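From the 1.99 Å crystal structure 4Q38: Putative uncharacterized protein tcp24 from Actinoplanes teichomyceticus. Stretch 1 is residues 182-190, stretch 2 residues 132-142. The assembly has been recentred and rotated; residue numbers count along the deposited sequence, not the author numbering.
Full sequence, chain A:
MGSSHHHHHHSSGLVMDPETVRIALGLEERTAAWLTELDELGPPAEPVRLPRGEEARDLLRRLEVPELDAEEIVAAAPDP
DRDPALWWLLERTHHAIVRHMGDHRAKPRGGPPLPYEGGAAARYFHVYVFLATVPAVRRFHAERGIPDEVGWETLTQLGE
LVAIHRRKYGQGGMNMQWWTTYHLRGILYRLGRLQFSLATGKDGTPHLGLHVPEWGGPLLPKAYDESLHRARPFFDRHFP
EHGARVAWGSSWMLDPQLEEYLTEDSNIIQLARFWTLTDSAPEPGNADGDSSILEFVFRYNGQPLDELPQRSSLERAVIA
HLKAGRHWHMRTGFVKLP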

# COMPACT_ATOMS: atom_id res chain seq x y z
N TYR A 182 -3.82 4.37 -3.43
CA TYR A 182 -3.27 5.66 -3.00
C TYR A 182 -2.23 6.15 -4.00
O TYR A 182 -2.29 7.30 -4.46
CB TYR A 182 -2.63 5.56 -1.61
CG TYR A 182 -3.62 5.55 -0.45
CD1 TYR A 182 -4.39 4.42 -0.17
CD2 TYR A 182 -3.74 6.66 0.40
CE1 TYR A 182 -5.28 4.41 0.90
CE2 TYR A 182 -4.62 6.65 1.48
CZ TYR A 182 -5.39 5.53 1.72
OH TYR A 182 -6.27 5.51 2.78
N HIS A 183 -1.28 5.29 -4.35
CA HIS A 183 -0.25 5.66 -5.32
C HIS A 183 -0.89 6.01 -6.63
O HIS A 183 -0.53 7.02 -7.25
CB HIS A 183 0.75 4.53 -5.55
CG HIS A 183 1.26 3.87 -4.29
ND1 HIS A 183 0.44 3.27 -3.41
CD2 HIS A 183 2.55 3.70 -3.80
CE1 HIS A 183 1.16 2.75 -2.40
NE2 HIS A 183 2.46 3.00 -2.65
N LEU A 184 -1.83 5.18 -7.07
CA LEU A 184 -2.46 5.32 -8.40
C LEU A 184 -3.44 6.49 -8.52
O LEU A 184 -3.75 6.94 -9.63
CB LEU A 184 -3.16 4.01 -8.80
CG LEU A 184 -2.23 2.81 -9.06
CD1 LEU A 184 -3.02 1.53 -9.31
CD2 LEU A 184 -1.28 3.08 -10.21
N ARG A 185 -3.92 7.00 -7.39
CA ARG A 185 -4.73 8.21 -7.43
C ARG A 185 -3.90 9.48 -7.26
O ARG A 185 -4.45 10.58 -7.23
CB ARG A 185 -5.82 8.16 -6.37
CG ARG A 185 -6.98 7.25 -6.75
CD ARG A 185 -7.98 7.18 -5.62
NE ARG A 185 -7.48 6.43 -4.45
CZ ARG A 185 -7.95 6.57 -3.22
NH1 ARG A 185 -8.89 7.48 -2.96
NH2 ARG A 185 -7.47 5.82 -2.23
N GLY A 186 -2.58 9.34 -7.15
CA GLY A 186 -1.75 10.52 -6.97
C GLY A 186 -2.00 11.28 -5.67
O GLY A 186 -1.82 12.49 -5.61
N ILE A 187 -2.43 10.56 -4.64
CA ILE A 187 -2.68 11.15 -3.32
C ILE A 187 -1.64 10.74 -2.28
O ILE A 187 -1.74 11.13 -1.11
CB ILE A 187 -4.11 10.82 -2.81
CG1 ILE A 187 -4.32 9.30 -2.66
CG2 ILE A 187 -5.13 11.42 -3.77
CD1 ILE A 187 -5.52 8.91 -1.82
N LEU A 188 -0.63 9.98 -2.72
CA LEU A 188 0.45 9.52 -1.86
C LEU A 188 1.76 9.77 -2.60
O LEU A 188 1.86 9.48 -3.80
CB LEU A 188 0.31 8.02 -1.58
CG LEU A 188 1.40 7.35 -0.72
CD1 LEU A 188 1.11 7.52 0.76
CD2 LEU A 188 1.49 5.86 -1.02
N TYR A 189 2.75 10.29 -1.88
CA TYR A 189 4.09 10.57 -2.44
C TYR A 189 5.20 10.12 -1.52
O TYR A 189 5.18 10.41 -0.33
CB TYR A 189 4.24 12.07 -2.80
CG TYR A 189 3.28 12.42 -3.89
CD1 TYR A 189 3.59 12.18 -5.23
CD2 TYR A 189 2.00 12.92 -3.58
CE1 TYR A 189 2.69 12.44 -6.24
CE2 TYR A 189 1.08 13.18 -4.59
CZ TYR A 189 1.43 12.93 -5.91
OH TYR A 189 0.54 13.17 -6.92
N ARG A 190 6.17 9.41 -2.08
CA ARG A 190 7.37 9.06 -1.32
C ARG A 190 8.36 10.22 -1.43
O ARG A 190 8.78 10.61 -2.53
CB ARG A 190 7.99 7.74 -1.80
CG ARG A 190 9.20 7.34 -0.95
CD ARG A 190 9.73 5.94 -1.23
NE ARG A 190 10.77 5.63 -0.26
CZ ARG A 190 11.16 4.41 0.11
NH1 ARG A 190 10.58 3.33 -0.42
NH2 ARG A 190 12.10 4.28 1.02
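Stretch 2, residues 132-142: ATVPAVRRFHA

What does stretch 2 present to the end of the helix of stretch 1? It is helical throughout, kinked where the N of P135 and of A136 lacks a bond to the turn before, and T133, V137 and F140 point their CA-to-CB bonds toward stretch 1. The contacts advance in the same order along both stretches, from L184 against T133 and V137, through G186 against V137 and F140, to Y189 against F140 and H141. H183 meets this helix through its backbone: its O lies 3.4 Å from V137 CG2. L184 and V137 have the nearest CA atoms across the stretches, L184 CA lying 5.6 Å from V137 CA. The L184 side chain (m, t) starts sideways, but its end comes nearer, with CD2 3.9 Å from T133 CB and 4.3 Å from V137 CG1. L184 O, 3.4 Å from V137 CB, is buried here without a polar partner.

Why can the chain turn so tightly against V137 and F140? G186 closes the helix in a Schellman motif, with positive phi and with G186 N bonded to H183 O (3.1 Å) and I187 N to Y182 O (3.3 Å). Its N sits 3.7 Å from V137 CG2, and its O approaches the edge of the F140 ring, 3.5 Å from CE2. A CB on G186 would point toward stretch 2 and fall 2.4 Å from F140 CD2, a clash.

How does the strand that follows return to the helix? I187 points away and L188 makes no direct contact, but the Y189 side chain (chi1 m) reaches back. Y189 OH donates to G186 O at 2.8 Å and lies at the edge of the H141 ring, 3.3 Å from CD2; the two rings pair obliquely, planes at 57°.

Does any polar link join the stretches? No direct hydrogen bond does, but water 1 bridges them: it lies 2.8 Å from H141 NE2 and donates to H183 O at 2.8 Å and L188 O at 3.0 Å.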

# COMPACT_ATOMS: atom_id res chain seq x y z
N ALA A 132 -1.63 -0.80 -16.09
CA ALA A 132 -2.57 -0.15 -16.98
C ALA A 132 -2.87 1.29 -16.53
O ALA A 132 -3.31 2.12 -17.33
CB ALA A 132 -3.85 -0.96 -17.07
N THR A 133 -2.62 1.56 -15.25
CA THR A 133 -3.01 2.84 -14.64
C THR A 133 -1.82 3.80 -14.54
O THR A 133 -2.00 4.99 -14.28
CB THR A 133 -3.68 2.60 -13.27
OG1 THR A 133 -4.71 1.62 -13.42
CG2 THR A 133 -4.28 3.89 -12.69
N VAL A 134 -0.61 3.29 -14.77
CA VAL A 134 0.60 4.12 -14.71
C VAL A 134 0.50 5.37 -15.61
O VAL A 134 0.82 6.48 -15.14
CB VAL A 134 1.89 3.31 -14.99
CG1 VAL A 134 3.07 4.23 -15.29
CG2 VAL A 134 2.22 2.40 -13.82
N PRO A 135 0.07 5.22 -16.89
CA PRO A 135 0.02 6.41 -17.74
C PRO A 135 -0.91 7.49 -17.17
O PRO A 135 -0.53 8.67 -17.14
CB PRO A 135 -0.52 5.88 -19.07
CG PRO A 135 -0.14 4.44 -19.09
CD PRO A 135 -0.25 3.99 -17.65
N ALA A 136 -2.09 7.10 -16.70
CA ALA A 136 -3.02 8.05 -16.08
C ALA A 136 -2.41 8.79 -14.87
O ALA A 136 -2.48 10.02 -14.79
CB ALA A 136 -4.31 7.35 -15.68
N VAL A 137 -1.81 8.05 -13.94
CA VAL A 137 -1.27 8.73 -12.74
C VAL A 137 -0.06 9.58 -13.11
O VAL A 137 0.14 10.65 -12.54
CB VAL A 137 -1.00 7.77 -11.54
CG1 VAL A 137 0.17 6.82 -11.82
CG2 VAL A 137 -0.78 8.58 -10.26
N ARG A 138 0.75 9.14 -14.07
CA ARG A 138 1.90 9.92 -14.52
C ARG A 138 1.46 11.24 -15.17
O ARG A 138 2.13 12.27 -15.02
CB ARG A 138 2.81 9.12 -15.47
CG ARG A 138 3.61 7.99 -14.82
CD ARG A 138 4.63 8.52 -13.83
NE ARG A 138 5.69 9.30 -14.48
CZ ARG A 138 6.22 10.42 -13.99
NH1 ARG A 138 5.79 10.94 -12.83
NH2 ARG A 138 7.17 11.05 -14.67
N ARG A 139 0.33 11.22 -15.88
CA ARG A 139 -0.25 12.45 -16.44
C ARG A 139 -0.70 13.39 -15.33
O ARG A 139 -0.49 14.60 -15.41
CB ARG A 139 -1.43 12.14 -17.37
CG ARG A 139 -1.03 11.52 -18.70
CD ARG A 139 -2.16 11.56 -19.72
NE ARG A 139 -3.30 10.71 -19.37
CZ ARG A 139 -3.39 9.40 -19.62
NH1 ARG A 139 -2.40 8.75 -20.22
NH2 ARG A 139 -4.47 8.73 -19.26
N PHE A 140 -1.30 12.82 -14.28
CA PHE A 140 -1.69 13.60 -13.11
C PHE A 140 -0.47 14.22 -12.42
O PHE A 140 -0.50 15.41 -12.10
CB PHE A 140 -2.53 12.76 -12.12
CG PHE A 140 -3.02 13.53 -10.93
CD1 PHE A 140 -4.03 14.48 -11.06
CD2 PHE A 140 -2.47 13.30 -9.66
CE1 PHE A 140 -4.49 15.19 -9.95
CE2 PHE A 140 -2.92 14.00 -8.55
CZ PHE A 140 -3.93 14.95 -8.70
N HIS A 141 0.59 13.43 -12.21
CA HIS A 141 1.87 13.95 -11.68
C HIS A 141 2.36 15.15 -12.47
O HIS A 141 2.75 16.18 -11.90
CB HIS A 141 2.97 12.88 -11.67
CG HIS A 141 2.74 11.76 -10.67
ND1 HIS A 141 3.39 10.58 -10.75
CD2 HIS A 141 1.90 11.67 -9.55
CE1 HIS A 141 2.99 9.78 -9.74
NE2 HIS A 141 2.08 10.44 -9.01
N ALA A 142 2.35 15.01 -13.79
CA ALA A 142 2.77 16.10 -14.69
C ALA A 142 1.90 17.35 -14.54
O ALA A 142 2.42 18.47 -14.47
CB ALA A 142 2.78 15.62 -16.14
O HOH W 1 1.24 9.13 -6.70